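3-oxo-tetronate kinase (Cupriavidus necator, PDB 5DMH) catalyses the ATP-dependent phosphorylation of 3-oxo-tetronate to 3-oxo-tetronate 4-phosphate, a kinase step of carbohydrate metabolism. Local coordinates at residues 31-36 with 264-269; 103-106 with 111-114; 313-318 with 350-355; 368-373 with 392-397; 160-163 with 168-171. All blocks are in the same frame, centred on the assembly; numbering follows the deposited sequence.

Interaction 1. Residues 31-36 with 264-269; sequences RPLLGC and ENFRRA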
# COMPACT_ATOMS: atom_id res chain seq x y z
N ARG A 31 1.96 22.51 -12.62
CA ARG A 31 1.03 21.88 -11.69
C ARG A 31 1.19 20.36 -11.73
O ARG A 31 1.73 19.83 -12.70
CB ARG A 31 -0.41 22.27 -12.02
CG ARG A 31 -0.74 23.73 -11.69
CD ARG A 31 -2.04 24.17 -12.35
NE ARG A 31 -3.22 23.85 -11.54
CZ ARG A 31 -4.47 24.04 -11.94
NH1 ARG A 31 -4.73 24.54 -13.14
NH2 ARG A 31 -5.48 23.72 -11.13
N PRO A 32 0.76 19.66 -10.66
CA PRO A 32 0.82 18.20 -10.64
C PRO A 32 0.02 17.58 -11.79
O PRO A 32 -1.00 18.13 -12.20
CB PRO A 32 0.20 17.82 -9.30
CG PRO A 32 0.37 19.04 -8.45
CD PRO A 32 0.28 20.20 -9.38
N LEU A 33 0.51 16.46 -12.30
CA LEU A 33 -0.07 15.79 -13.45
C LEU A 33 -0.90 14.59 -13.03
O LEU A 33 -1.96 14.34 -13.60
CB LEU A 33 1.05 15.31 -14.36
CG LEU A 33 1.79 16.39 -15.12
CD1 LEU A 33 3.05 15.85 -15.75
CD2 LEU A 33 0.88 16.99 -16.18
N LEU A 34 -0.42 13.86 -12.04
CA LEU A 34 -0.99 12.58 -11.67
C LEU A 34 -1.42 12.55 -10.21
O LEU A 34 -0.60 12.81 -9.32
CB LEU A 34 0.04 11.48 -11.90
CG LEU A 34 -0.45 10.04 -11.79
CD1 LEU A 34 -1.39 9.67 -12.93
CD2 LEU A 34 0.74 9.09 -11.79
N GLY A 35 -2.70 12.23 -9.97
CA GLY A 35 -3.22 12.21 -8.62
C GLY A 35 -3.60 10.79 -8.23
O GLY A 35 -4.29 10.12 -8.98
N CYS A 36 -3.11 10.32 -7.09
CA CYS A 36 -3.24 8.92 -6.73
C CYS A 36 -3.90 8.81 -5.37
O CYS A 36 -3.67 9.64 -4.49
CB CYS A 36 -1.89 8.25 -6.69
SG CYS A 36 -0.88 8.51 -8.17
N GLU A 264 6.35 7.91 -18.41
CA GLU A 264 6.75 7.97 -19.81
C GLU A 264 5.64 8.55 -20.69
O GLU A 264 5.92 9.30 -21.63
CB GLU A 264 7.18 6.59 -20.31
CG GLU A 264 7.73 6.59 -21.70
CD GLU A 264 9.05 7.33 -21.82
OE1 GLU A 264 9.75 7.48 -20.79
OE2 GLU A 264 9.40 7.76 -22.94
N ASN A 265 4.38 8.22 -20.42
CA ASN A 265 3.28 8.87 -21.14
C ASN A 265 3.37 10.39 -21.09
O ASN A 265 3.21 11.07 -22.10
CB ASN A 265 1.92 8.47 -20.58
CG ASN A 265 1.56 7.03 -20.86
OD1 ASN A 265 2.01 6.42 -21.85
ND2 ASN A 265 0.71 6.48 -19.99
N PHE A 266 3.61 10.94 -19.90
CA PHE A 266 3.64 12.40 -19.77
C PHE A 266 4.86 13.00 -20.45
O PHE A 266 4.80 14.06 -21.04
CB PHE A 266 3.56 12.82 -18.29
CG PHE A 266 2.27 12.42 -17.63
CD1 PHE A 266 1.07 13.00 -18.03
CD2 PHE A 266 2.24 11.47 -16.64
CE1 PHE A 266 -0.13 12.62 -17.43
CE2 PHE A 266 1.03 11.07 -16.03
CZ PHE A 266 -0.14 11.65 -16.44
N ARG A 267 5.98 12.29 -20.39
CA ARG A 267 7.18 12.73 -21.09
C ARG A 267 6.94 12.79 -22.59
O ARG A 267 7.26 13.78 -23.26
CB ARG A 267 8.35 11.79 -20.77
CG ARG A 267 9.02 12.07 -19.44
CD ARG A 267 10.36 11.37 -19.33
NE ARG A 267 10.21 9.92 -19.22
CZ ARG A 267 10.04 9.25 -18.08
NH1 ARG A 267 10.00 9.89 -16.92
NH2 ARG A 267 9.91 7.93 -18.11
N ARG A 268 6.36 11.73 -23.12
CA ARG A 268 6.05 11.65 -24.55
C ARG A 268 5.12 12.77 -25.00
O ARG A 268 5.20 13.26 -26.13
CB ARG A 268 5.40 10.32 -24.86
CG ARG A 268 6.19 9.50 -25.82
CD ARG A 268 6.82 8.34 -25.13
NE ARG A 268 6.06 7.12 -25.34
CZ ARG A 268 6.57 5.90 -25.26
NH1 ARG A 268 5.79 4.85 -25.47
NH2 ARG A 268 7.86 5.72 -24.98
N ALA A 269 4.20 13.14 -24.11
CA ALA A 269 3.21 14.15 -24.41
C ALA A 269 3.76 15.57 -24.23
O ALA A 269 3.05 16.54 -24.47
CB ALA A 269 1.98 13.95 -23.52
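Phe-266 and Leu-33 both carry CG opposite their own carbonyl carbon (chi1 -63° and -72°), and these torsions send the two side chains past each other in opposite directions. Leu-33 thereby lays its CB over the middle of the Phe-266 ring, 4.2 Å from the centroid and nearly on the ring normal, a CH-pi contact. Its branch continues toward the root of the phenylalanine, where CD1 of Leu-33 lies 4.0 Å from CB of Phe-266. Leu-34 differs, with CG anti to its backbone N (chi1 -170°), and comes to the rim of the ring instead: its CD1 is 4.2 Å from CE2 of Phe-266, close to the ring plane, and the two side chains run about perpendicular. The contact is wholly apolar and buried. On the same helix, Glu-264 OE1 receives both NE and NH2 of Arg-267, the NH2 bond being 2.7 Å, while Glu-264 OE2 takes a longer bond from Arg-268 NH2; this salt-bridge network takes no part in the contact with 31-36, and Arg-268 also reaches Glu-244. The arrangement packs helix 262-268 against the start of strand 34-38 and the residue just before it. Leu-34 pairs with Leu-79 of strand 78-82 and Gly-35 with Gln-111 of strand 111-115, while Leu-33 bonds Asp-77 and Arg-110 just ahead of these strands. Gln-111 also touches the Phe-266 ring, and Leu-51 of helix 41-53 packs on Leu-34.

Interaction 2. Residues 103-106 with 111-114; sequences WLRA and QFVF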
# COMPACT_ATOMS: atom_id res chain seq x y z
N TRP A 103 -9.88 16.84 -4.03
CA TRP A 103 -8.69 17.59 -3.63
C TRP A 103 -7.62 17.52 -4.73
O TRP A 103 -6.99 18.54 -5.10
CB TRP A 103 -8.15 17.10 -2.27
CG TRP A 103 -6.96 17.87 -1.80
CD1 TRP A 103 -6.95 19.09 -1.17
CD2 TRP A 103 -5.59 17.50 -1.97
NE1 TRP A 103 -5.66 19.48 -0.93
CE2 TRP A 103 -4.81 18.52 -1.41
CE3 TRP A 103 -4.96 16.39 -2.54
CZ2 TRP A 103 -3.41 18.47 -1.39
CZ3 TRP A 103 -3.58 16.33 -2.52
CH2 TRP A 103 -2.81 17.36 -1.95
N LEU A 104 -7.43 16.33 -5.27
CA LEU A 104 -6.44 16.11 -6.32
C LEU A 104 -6.78 16.89 -7.59
O LEU A 104 -5.90 17.51 -8.19
CB LEU A 104 -6.33 14.62 -6.63
CG LEU A 104 -5.65 13.80 -5.54
CD1 LEU A 104 -5.84 12.34 -5.85
CD2 LEU A 104 -4.15 14.13 -5.41
N ARG A 105 -8.06 16.90 -7.96
CA ARG A 105 -8.49 17.64 -9.14
C ARG A 105 -8.21 19.13 -8.96
O ARG A 105 -7.72 19.80 -9.86
CB ARG A 105 -9.98 17.43 -9.39
CG ARG A 105 -10.43 16.03 -9.59
CD ARG A 105 -11.93 15.94 -9.71
NE ARG A 105 -12.33 16.00 -11.10
CZ ARG A 105 -13.47 15.55 -11.59
NH1 ARG A 105 -14.39 14.97 -10.81
NH2 ARG A 105 -13.67 15.63 -12.89
N ALA A 106 -8.52 19.62 -7.77
CA ALA A 106 -8.32 21.02 -7.43
C ALA A 106 -6.86 21.44 -7.43
O ALA A 106 -6.57 22.62 -7.62
CB ALA A 106 -8.92 21.29 -6.09
N GLN A 111 -4.83 12.99 -14.56
CA GLN A 111 -5.10 11.56 -14.59
C GLN A 111 -4.98 11.06 -13.16
O GLN A 111 -4.26 11.64 -12.36
CB GLN A 111 -4.12 10.83 -15.47
CG GLN A 111 -4.36 9.36 -15.61
CD GLN A 111 -3.39 8.72 -16.61
OE1 GLN A 111 -2.17 8.87 -16.48
NE2 GLN A 111 -3.93 8.02 -17.61
N PHE A 112 -5.71 10.00 -12.85
CA PHE A 112 -5.81 9.52 -11.48
C PHE A 112 -5.53 8.04 -11.41
O PHE A 112 -5.80 7.29 -12.37
CB PHE A 112 -7.19 9.85 -10.94
CG PHE A 112 -7.51 11.30 -11.05
CD1 PHE A 112 -8.06 11.82 -12.22
CD2 PHE A 112 -7.18 12.18 -10.03
CE1 PHE A 112 -8.32 13.17 -12.33
CE2 PHE A 112 -7.43 13.55 -10.14
CZ PHE A 112 -7.99 14.05 -11.28
N VAL A 113 -4.90 7.65 -10.31
CA VAL A 113 -4.65 6.25 -10.01
C VAL A 113 -5.29 5.87 -8.69
O VAL A 113 -5.14 6.60 -7.70
CB VAL A 113 -3.16 5.93 -9.94
CG1 VAL A 113 -2.93 4.49 -9.39
CG2 VAL A 113 -2.52 6.11 -11.30
N PHE A 114 -6.06 4.78 -8.69
CA PHE A 114 -6.56 4.14 -7.48
C PHE A 114 -5.68 2.96 -7.20
O PHE A 114 -5.59 1.99 -7.97
CB PHE A 114 -8.04 3.77 -7.59
CG PHE A 114 -8.57 2.92 -6.47
CD1 PHE A 114 -8.24 3.13 -5.15
CD2 PHE A 114 -9.50 1.92 -6.76
CE1 PHE A 114 -8.81 2.35 -4.14
CE2 PHE A 114 -10.06 1.14 -5.77
CZ PHE A 114 -9.70 1.34 -4.45
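Leu-104 and Arg-105, neighbours on one helix, both press on the far end of the Phe-112 ring. CB of Leu-104 meets the edge of that ring, near its plane, at 3.8 Å from CE2 of Phe-112. Arg-105 contributes the aliphatic part of its chain: its CG approaches CZ of Phe-112 to 3.6 Å, and the arginine side chain crosses the phenylalanine at about a right angle. Farther out the arginine bends at chi3 (93°), and its guanidinium plane stands 71° from the ring plane. The charged end is held beyond the contact, with NH1 giving a hydrogen bond to the carbonyl O of Ala-138. Leu-139, on the same helix 128-139, touches both Arg-105 and Phe-112. The backbone of Phe-112 bonds Pro-250 and Ile-252, just before and in strand 251-254, and Leu-251 packs on its side chain. Leu-104 also touches Ile-37 of strand 34-38 and Leu-79 and Val-81 of strand 78-82. A helix, a short turn and then a strand, with the helix lying over the parallel strands, is the layered alpha/beta architecture of the sugar-binding N-terminal domain in the four-carbon acid sugar kinase family.

Interaction 3. Residues 313-318 with 350-355; sequences ALRIDP and PDEVKA. With ADP (adenosine-5'-diphosphate), chain C.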
# COMPACT_ATOMS: atom_id res chain seq x y z
N ALA A 313 13.22 -8.16 21.85
CA ALA A 313 11.87 -8.19 21.31
C ALA A 313 10.83 -8.45 22.40
O ALA A 313 11.10 -9.15 23.38
CB ALA A 313 11.74 -9.27 20.23
N LEU A 314 9.66 -7.88 22.23
CA LEU A 314 8.54 -8.17 23.11
C LEU A 314 7.31 -8.48 22.29
O LEU A 314 6.93 -7.71 21.42
CB LEU A 314 8.25 -6.98 24.02
CG LEU A 314 7.08 -7.20 24.98
CD1 LEU A 314 7.35 -8.39 25.88
CD2 LEU A 314 6.86 -5.94 25.81
N ARG A 315 6.67 -9.60 22.60
CA ARG A 315 5.45 -10.01 21.91
C ARG A 315 4.18 -9.47 22.59
O ARG A 315 4.07 -9.45 23.83
CB ARG A 315 5.41 -11.53 21.84
CG ARG A 315 4.34 -12.07 20.97
CD ARG A 315 4.45 -13.56 20.86
NE ARG A 315 3.51 -14.08 19.88
CZ ARG A 315 3.56 -15.29 19.34
NH1 ARG A 315 4.51 -16.15 19.70
NH2 ARG A 315 2.64 -15.66 18.45
N ILE A 316 3.25 -9.02 21.77
CA ILE A 316 1.94 -8.52 22.18
C ILE A 316 0.90 -9.64 22.10
O ILE A 316 0.73 -10.22 21.03
CB ILE A 316 1.41 -7.47 21.16
CG1 ILE A 316 2.36 -6.28 21.05
CG2 ILE A 316 0.01 -7.04 21.52
CD1 ILE A 316 2.87 -5.81 22.35
N ASP A 317 0.22 -9.92 23.20
CA ASP A 317 -0.85 -10.91 23.24
C ASP A 317 -2.20 -10.20 23.15
O ASP A 317 -2.60 -9.54 24.10
CB ASP A 317 -0.79 -11.67 24.56
CG ASP A 317 -1.88 -12.74 24.69
OD1 ASP A 317 -2.75 -12.84 23.81
OD2 ASP A 317 -1.84 -13.47 25.71
N PRO A 318 -2.91 -10.36 22.03
CA PRO A 318 -4.19 -9.67 21.88
C PRO A 318 -5.16 -9.97 23.02
O PRO A 318 -6.00 -9.15 23.39
CB PRO A 318 -4.73 -10.21 20.56
CG PRO A 318 -3.50 -10.63 19.80
CD PRO A 318 -2.60 -11.20 20.86
N PRO A 350 -1.02 -18.59 11.51
CA PRO A 350 -2.45 -18.57 11.16
C PRO A 350 -3.33 -19.27 12.20
O PRO A 350 -4.43 -18.82 12.54
CB PRO A 350 -2.48 -19.28 9.80
CG PRO A 350 -1.12 -18.95 9.22
CD PRO A 350 -0.19 -19.05 10.39
N ASP A 351 -2.84 -20.37 12.75
CA ASP A 351 -3.59 -21.07 13.78
C ASP A 351 -3.74 -20.19 15.04
O ASP A 351 -4.81 -20.17 15.68
CB ASP A 351 -2.94 -22.41 14.15
CG ASP A 351 -3.11 -23.49 13.08
OD1 ASP A 351 -4.04 -23.41 12.25
OD2 ASP A 351 -2.32 -24.45 13.09
N GLU A 352 -2.68 -19.47 15.41
CA GLU A 352 -2.73 -18.62 16.60
C GLU A 352 -3.68 -17.44 16.39
O GLU A 352 -4.44 -17.07 17.29
CB GLU A 352 -1.34 -18.10 16.96
CG GLU A 352 -0.37 -19.21 17.40
CD GLU A 352 1.11 -18.80 17.42
OE1 GLU A 352 1.48 -17.79 16.79
OE2 GLU A 352 1.93 -19.52 18.05
N VAL A 353 -3.60 -16.84 15.21
CA VAL A 353 -4.51 -15.75 14.86
C VAL A 353 -5.96 -16.23 14.92
O VAL A 353 -6.83 -15.56 15.51
CB VAL A 353 -4.18 -15.20 13.47
CG1 VAL A 353 -5.26 -14.24 12.99
CG2 VAL A 353 -2.83 -14.51 13.49
N LYS A 354 -6.22 -17.39 14.33
CA LYS A 354 -7.57 -17.94 14.32
C LYS A 354 -8.08 -18.15 15.74
O LYS A 354 -9.27 -17.89 16.02
CB LYS A 354 -7.64 -19.25 13.53
CG LYS A 354 -7.80 -19.06 12.04
CD LYS A 354 -9.24 -18.72 11.66
CE LYS A 354 -9.40 -18.57 10.15
NZ LYS A 354 -10.68 -17.89 9.77
N ALA A 355 -7.21 -18.58 16.64
CA ALA A 355 -7.62 -18.79 18.03
C ALA A 355 -8.00 -17.46 18.71
O ALA A 355 -8.97 -17.39 19.45
CB ALA A 355 -6.50 -19.51 18.84
PB ADP C . -0.58 -6.90 6.01
O1B ADP C . 0.27 -5.79 5.40
O2B ADP C . 0.23 -8.17 6.21
O3B ADP C . -1.91 -7.11 5.30
PA ADP C . -1.90 -5.40 8.15
O1A ADP C . -1.25 -4.69 9.26
O2A ADP C . -2.56 -4.67 7.03
O3A ADP C . -0.83 -6.48 7.56
O5' ADP C . -3.07 -6.36 8.69
C5' ADP C . -2.85 -7.32 9.71
C4' ADP C . -4.05 -7.33 10.65
O4' ADP C . -4.01 -8.50 11.45
C3' ADP C . -4.03 -6.15 11.60
O3' ADP C . -5.36 -5.68 11.88
C2' ADP C . -3.41 -6.74 12.83
O2' ADP C . -3.65 -5.97 13.99
C1' ADP C . -4.04 -8.11 12.82
N9 ADP C . -3.26 -9.03 13.65
C8 ADP C . -1.91 -9.12 13.73
N7 ADP C . -1.55 -10.05 14.62
C5 ADP C . -2.70 -10.56 15.12
C6 ADP C . -3.02 -11.57 16.13
N6 ADP C . -2.00 -12.22 16.73
N1 ADP C . -4.32 -11.83 16.37
C2 ADP C . -5.32 -11.18 15.74
N3 ADP C . -5.11 -10.22 14.81
C4 ADP C . -3.83 -9.88 14.49
O HOH W 1 4.48 -18.59 18.19
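Arg-315 and Glu-352 approach each other at roughly a right angle, each stretched from its own backbone toward the other. The arginine chain is extended from CG to NE, with CG opposite the backbone N (chi1 -170°), which carries the guanidinium across to the helix. There NH2 of Arg-315 donates to OE1 of Glu-352 at 2.9 Å, a salt bridge whose N-H...O angle of 138° is well short of straight. The acceptor lies in the guanidinium plane, but the donor comes in from above the carboxylate plane, the two groups being turned 60° apart. A water closes the second side, accepting from Arg-315 NH1 at 2.9 Å and donating to Glu-352 OE2 at 2.7 Å. In the nucleotide-binding C-terminal domain this bridge joins edge strand 313-315 to the first turn of helix 350-360, on the surface beside the adenine pocket. The same segments supply van der Waals contacts to the base: CG of Pro-318 is 3.7 Å from N1 of ADP, and CG2 of Val-353 is 4.0 Å from C6 of ADP. Both polar ends have second partners, as Ser-348 OG also bonds Arg-315 NH2 and the backbone N of Ser-349 also bonds Glu-352 OE1.

Interaction 4. Residues 368-373 with 392-397; sequences LVEQCL and GGETSG. With ADP (adenosine-5'-diphosphate), chain C.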
# COMPACT_ATOMS: atom_id res chain seq x y z
N LEU A 368 -7.46 -3.85 18.32
CA LEU A 368 -6.70 -3.80 19.58
C LEU A 368 -5.20 -3.80 19.29
O LEU A 368 -4.43 -3.03 19.86
CB LEU A 368 -7.05 -4.96 20.50
CG LEU A 368 -8.40 -4.87 21.18
CD1 LEU A 368 -8.91 -6.22 21.71
CD2 LEU A 368 -8.34 -3.81 22.30
N VAL A 369 -4.77 -4.68 18.39
CA VAL A 369 -3.35 -4.76 18.08
C VAL A 369 -2.83 -3.49 17.40
O VAL A 369 -1.77 -2.99 17.77
CB VAL A 369 -3.03 -5.99 17.22
CG1 VAL A 369 -1.56 -5.93 16.69
CG2 VAL A 369 -3.33 -7.29 18.00
N GLU A 370 -3.57 -2.98 16.41
CA GLU A 370 -3.22 -1.76 15.73
C GLU A 370 -3.10 -0.62 16.74
O GLU A 370 -2.13 0.14 16.68
CB GLU A 370 -4.28 -1.41 14.66
CG GLU A 370 -4.28 -2.33 13.45
CD GLU A 370 -5.40 -2.06 12.48
OE1 GLU A 370 -5.94 -0.92 12.48
OE2 GLU A 370 -5.79 -3.00 11.73
N GLN A 371 -4.07 -0.51 17.63
CA GLN A 371 -4.12 0.59 18.61
C GLN A 371 -2.92 0.53 19.56
O GLN A 371 -2.37 1.56 19.95
CB GLN A 371 -5.40 0.49 19.43
CG GLN A 371 -6.65 0.93 18.69
CD GLN A 371 -7.93 0.69 19.50
OE1 GLN A 371 -7.90 0.67 20.74
NE2 GLN A 371 -9.05 0.50 18.80
N CYS A 372 -2.54 -0.69 19.93
CA CYS A 372 -1.42 -0.91 20.85
C CYS A 372 -0.12 -0.45 20.23
O CYS A 372 0.65 0.34 20.81
CB CYS A 372 -1.35 -2.38 21.23
SG CYS A 372 0.00 -2.78 22.35
N LEU A 373 0.12 -0.90 19.00
CA LEU A 373 1.34 -0.54 18.30
C LEU A 373 1.36 0.96 18.03
O LEU A 373 2.44 1.59 18.09
CB LEU A 373 1.46 -1.37 16.99
CG LEU A 373 1.75 -2.85 17.21
CD1 LEU A 373 1.62 -3.64 15.88
CD2 LEU A 373 3.10 -3.11 17.84
N GLY A 392 3.25 -4.06 8.01
CA GLY A 392 1.82 -4.20 7.88
C GLY A 392 1.14 -2.92 7.38
O GLY A 392 1.45 -1.81 7.82
N GLY A 393 0.22 -3.09 6.44
CA GLY A 393 -0.51 -1.96 5.86
C GLY A 393 -1.40 -1.19 6.83
O GLY A 393 -1.23 0.03 7.07
N GLU A 394 -2.37 -1.90 7.39
CA GLU A 394 -3.24 -1.32 8.41
C GLU A 394 -2.42 -0.87 9.59
O GLU A 394 -2.70 0.15 10.22
CB GLU A 394 -4.28 -2.33 8.88
CG GLU A 394 -5.18 -2.84 7.79
CD GLU A 394 -6.02 -1.76 7.14
OE1 GLU A 394 -6.49 -0.86 7.85
OE2 GLU A 394 -6.19 -1.83 5.92
N THR A 395 -1.41 -1.67 9.93
CA THR A 395 -0.58 -1.35 11.06
C THR A 395 0.06 0.03 10.81
O THR A 395 0.11 0.88 11.70
CB THR A 395 0.49 -2.44 11.34
OG1 THR A 395 -0.14 -3.69 11.62
CG2 THR A 395 1.37 -2.05 12.55
N SER A 396 0.58 0.23 9.61
CA SER A 396 1.24 1.50 9.26
C SER A 396 0.27 2.67 9.30
O SER A 396 0.63 3.78 9.73
CB SER A 396 1.88 1.41 7.89
OG SER A 396 2.94 0.50 7.88
N GLY A 397 -0.97 2.43 8.85
CA GLY A 397 -2.01 3.45 8.91
C GLY A 397 -2.22 3.90 10.35
O GLY A 397 -2.26 5.12 10.63
PB ADP C . -0.58 -6.90 6.01
O1B ADP C . 0.27 -5.79 5.40
O2B ADP C . 0.23 -8.17 6.21
O3B ADP C . -1.91 -7.11 5.30
PA ADP C . -1.90 -5.40 8.15
O1A ADP C . -1.25 -4.69 9.26
O2A ADP C . -2.56 -4.67 7.03
O3A ADP C . -0.83 -6.48 7.56
O5' ADP C . -3.07 -6.36 8.69
C5' ADP C . -2.85 -7.32 9.71
C4' ADP C . -4.05 -7.33 10.65
O4' ADP C . -4.01 -8.50 11.45
C3' ADP C . -4.03 -6.15 11.60
O3' ADP C . -5.36 -5.68 11.88
C2' ADP C . -3.41 -6.74 12.83
O2' ADP C . -3.65 -5.97 13.99
C1' ADP C . -4.04 -8.11 12.82
N9 ADP C . -3.26 -9.03 13.65
C8 ADP C . -1.91 -9.12 13.73
N7 ADP C . -1.55 -10.05 14.62
C5 ADP C . -2.70 -10.56 15.12
C6 ADP C . -3.02 -11.57 16.13
N6 ADP C . -2.00 -12.22 16.73
N1 ADP C . -4.32 -11.83 16.37
C2 ADP C . -5.32 -11.18 15.74
N3 ADP C . -5.11 -10.22 14.81
C4 ADP C . -3.83 -9.88 14.49
O HOH W 2 -8.04 -2.51 10.40
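Apolar contact between the helices is made by Leu-373 and Thr-395, whose CD1 and CG2 atoms lie 3.7 Å apart. The threonine thus splits its branches: CG2 serves the packing, while OG1, placed beside the backbone N by a chi1 of -60°, turns to the nucleotide and donates to O1A of ADP at 2.8 Å. A second packing contact puts Glu-370 OE2 3.3 Å from CB of Glu-394. Further hydrogen bonds to the diphosphate come from the backbone at the start of helix 393-403: Gly-393 N reaches O1B of ADP, Glu-394 N reaches O2A at 2.8 Å and Thr-395 N reaches O1A. Gathering these N-H groups at a helix N-terminus probably stabilises the phosphate charge. On the ribose, O3' of ADP donates to Glu-370 OE2 at 2.7 Å. Between the carboxylates, Glu-370 OE2 and Glu-394 OE1 are 4.5 Å apart. Lys-84, salt-bridged to Glu-370 OE1 and Glu-394 OE1, probably allows them to lie this close, and a water donates to Glu-370 OE2, with a weak bond to Glu-394 OE1. Helix 362-382 and helix 393-403 therefore flank the nucleotide together; strand 387-391 leads through Gly-392, at the N-cap, into helix 393-403, and Val-390 packs on Thr-395.

Interaction 5. Residues 160-163 with 168-171; sequences GHLF and LLNE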
# COMPACT_ATOMS: atom_id res chain seq x y z
N GLY A 160 -7.03 -13.61 -16.10
CA GLY A 160 -7.68 -12.95 -14.99
C GLY A 160 -7.37 -13.54 -13.63
O GLY A 160 -7.87 -13.03 -12.62
N HIS A 161 -6.55 -14.60 -13.61
CA HIS A 161 -6.22 -15.32 -12.39
C HIS A 161 -4.89 -14.79 -11.84
O HIS A 161 -3.89 -14.67 -12.56
CB HIS A 161 -6.14 -16.84 -12.67
CG HIS A 161 -7.47 -17.50 -12.88
ND1 HIS A 161 -8.30 -17.19 -13.94
CD2 HIS A 161 -8.14 -18.42 -12.14
CE1 HIS A 161 -9.40 -17.93 -13.87
NE2 HIS A 161 -9.34 -18.65 -12.77
N LEU A 162 -4.86 -14.48 -10.55
CA LEU A 162 -3.68 -13.94 -9.92
C LEU A 162 -2.76 -15.02 -9.33
O LEU A 162 -3.19 -15.89 -8.56
CB LEU A 162 -4.10 -12.94 -8.83
CG LEU A 162 -3.01 -12.23 -8.02
CD1 LEU A 162 -2.04 -11.46 -8.88
CD2 LEU A 162 -3.66 -11.31 -7.03
N PHE A 163 -1.49 -14.95 -9.72
CA PHE A 163 -0.41 -15.84 -9.26
C PHE A 163 0.60 -15.07 -8.40
O PHE A 163 0.94 -13.91 -8.67
CB PHE A 163 0.33 -16.50 -10.44
CG PHE A 163 -0.50 -17.51 -11.20
CD1 PHE A 163 -1.42 -17.10 -12.13
CD2 PHE A 163 -0.34 -18.88 -10.99
CE1 PHE A 163 -2.20 -18.02 -12.82
CE2 PHE A 163 -1.12 -19.80 -11.67
CZ PHE A 163 -2.03 -19.36 -12.59
N LEU A 168 -1.28 -20.05 -7.27
CA LEU A 168 -2.50 -19.25 -7.31
C LEU A 168 -2.63 -18.50 -5.98
O LEU A 168 -2.15 -18.97 -4.91
CB LEU A 168 -3.71 -20.15 -7.49
CG LEU A 168 -3.92 -20.79 -8.87
CD1 LEU A 168 -4.88 -21.99 -8.79
CD2 LEU A 168 -4.40 -19.75 -9.82
N LEU A 169 -3.28 -17.36 -6.04
CA LEU A 169 -3.48 -16.48 -4.89
C LEU A 169 -3.97 -17.24 -3.67
O LEU A 169 -3.50 -16.99 -2.54
CB LEU A 169 -4.49 -15.40 -5.24
CG LEU A 169 -4.92 -14.38 -4.17
CD1 LEU A 169 -3.71 -13.54 -3.79
CD2 LEU A 169 -6.05 -13.48 -4.68
N ASN A 170 -4.91 -18.14 -3.90
CA ASN A 170 -5.59 -18.83 -2.81
C ASN A 170 -4.84 -20.06 -2.29
O ASN A 170 -5.30 -20.75 -1.39
CB ASN A 170 -7.00 -19.21 -3.25
CG ASN A 170 -7.00 -20.20 -4.40
OD1 ASN A 170 -6.25 -20.04 -5.36
ND2 ASN A 170 -7.78 -21.25 -4.29
N GLU A 171 -3.66 -20.29 -2.84
CA GLU A 171 -2.71 -21.28 -2.36
C GLU A 171 -1.34 -20.63 -2.01
O GLU A 171 -0.32 -21.32 -1.89
CB GLU A 171 -2.49 -22.33 -3.45
CG GLU A 171 -3.67 -23.22 -3.78
CD GLU A 171 -3.29 -24.28 -4.84
OE1 GLU A 171 -2.74 -25.33 -4.47
OE2 GLU A 171 -3.48 -24.02 -6.03
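A tight beta-hairpin joins strand 161-164 to strand 167-168 in the sugar-binding N-terminal domain, held by one main-chain bond and two leucine-centred packings. Phe-163 and Leu-168 form a non-hydrogen-bonded antiparallel pair, and beside it Leu-169 N donates to Leu-162 O at 2.9 Å. That bond is bent, with an N-H...O angle of 140°, and the donor sits somewhat out of the carbonyl plane; it comes just where the chain leaves the strand for the 3-10 turn at 169-170. Phe-163 and Leu-168 lie side by side and point the same way, their CG atoms both turned opposite the carbonyl carbon (chi1 -69° and -73°). This brings CD2 of Leu-168 over one face of the Phe-163 ring as a CH-pi contact, 4.0 Å from the centroid and displaced toward the rim, with CZ of Phe-163 its nearest ring atom at 3.7 Å. The same methyl also lies 4.4 Å from CB of His-161, whose ND1 is bonded to the carbonyl O of Arg-159. Leu-162 and Leu-169 pack together in a second apolar patch. Both have CG opposite the backbone N, and their methyls CD2 of Leu-162 and CD1 of Leu-169 meet at 3.9 Å. On the far side of strand 161-164, strand 155-158 completes the small three-stranded antiparallel sheet: Thr-156 bonds the backbone of Phe-163, and Ile-157 packs on Leu-162. Met-182 touches Leu-169, while Ala-185 touches Leu-168 and bonds to the Leu-162 backbone, so the chain leading toward helix 187-193 lies along this sheet.

How the interactions relate
Interactions 1 and 2 lie in the sugar-binding part, their centres 11 Å apart, and touch through neighbouring strands 34-38 and 111-115, where Gly-35 probably hydrogen-bonds Gln-111 and Val-113. Interaction 2, then interaction 5, fall inside the loop that interaction 1 closes; interaction 5, on its own small antiparallel sheet, is centred 32 Å from interaction 1 and 30 Å from interaction 2. Interactions 3 and 4 follow in the nucleotide-binding domain, 14 Å apart between centres, and both touch ADP: the first at the base, the second at the ribose and phosphates. Pro-318 of helix 318-322 packs on Val-369 of helix 362-382, and consecutive helices 350-360 and 362-382 both line the ADP pocket.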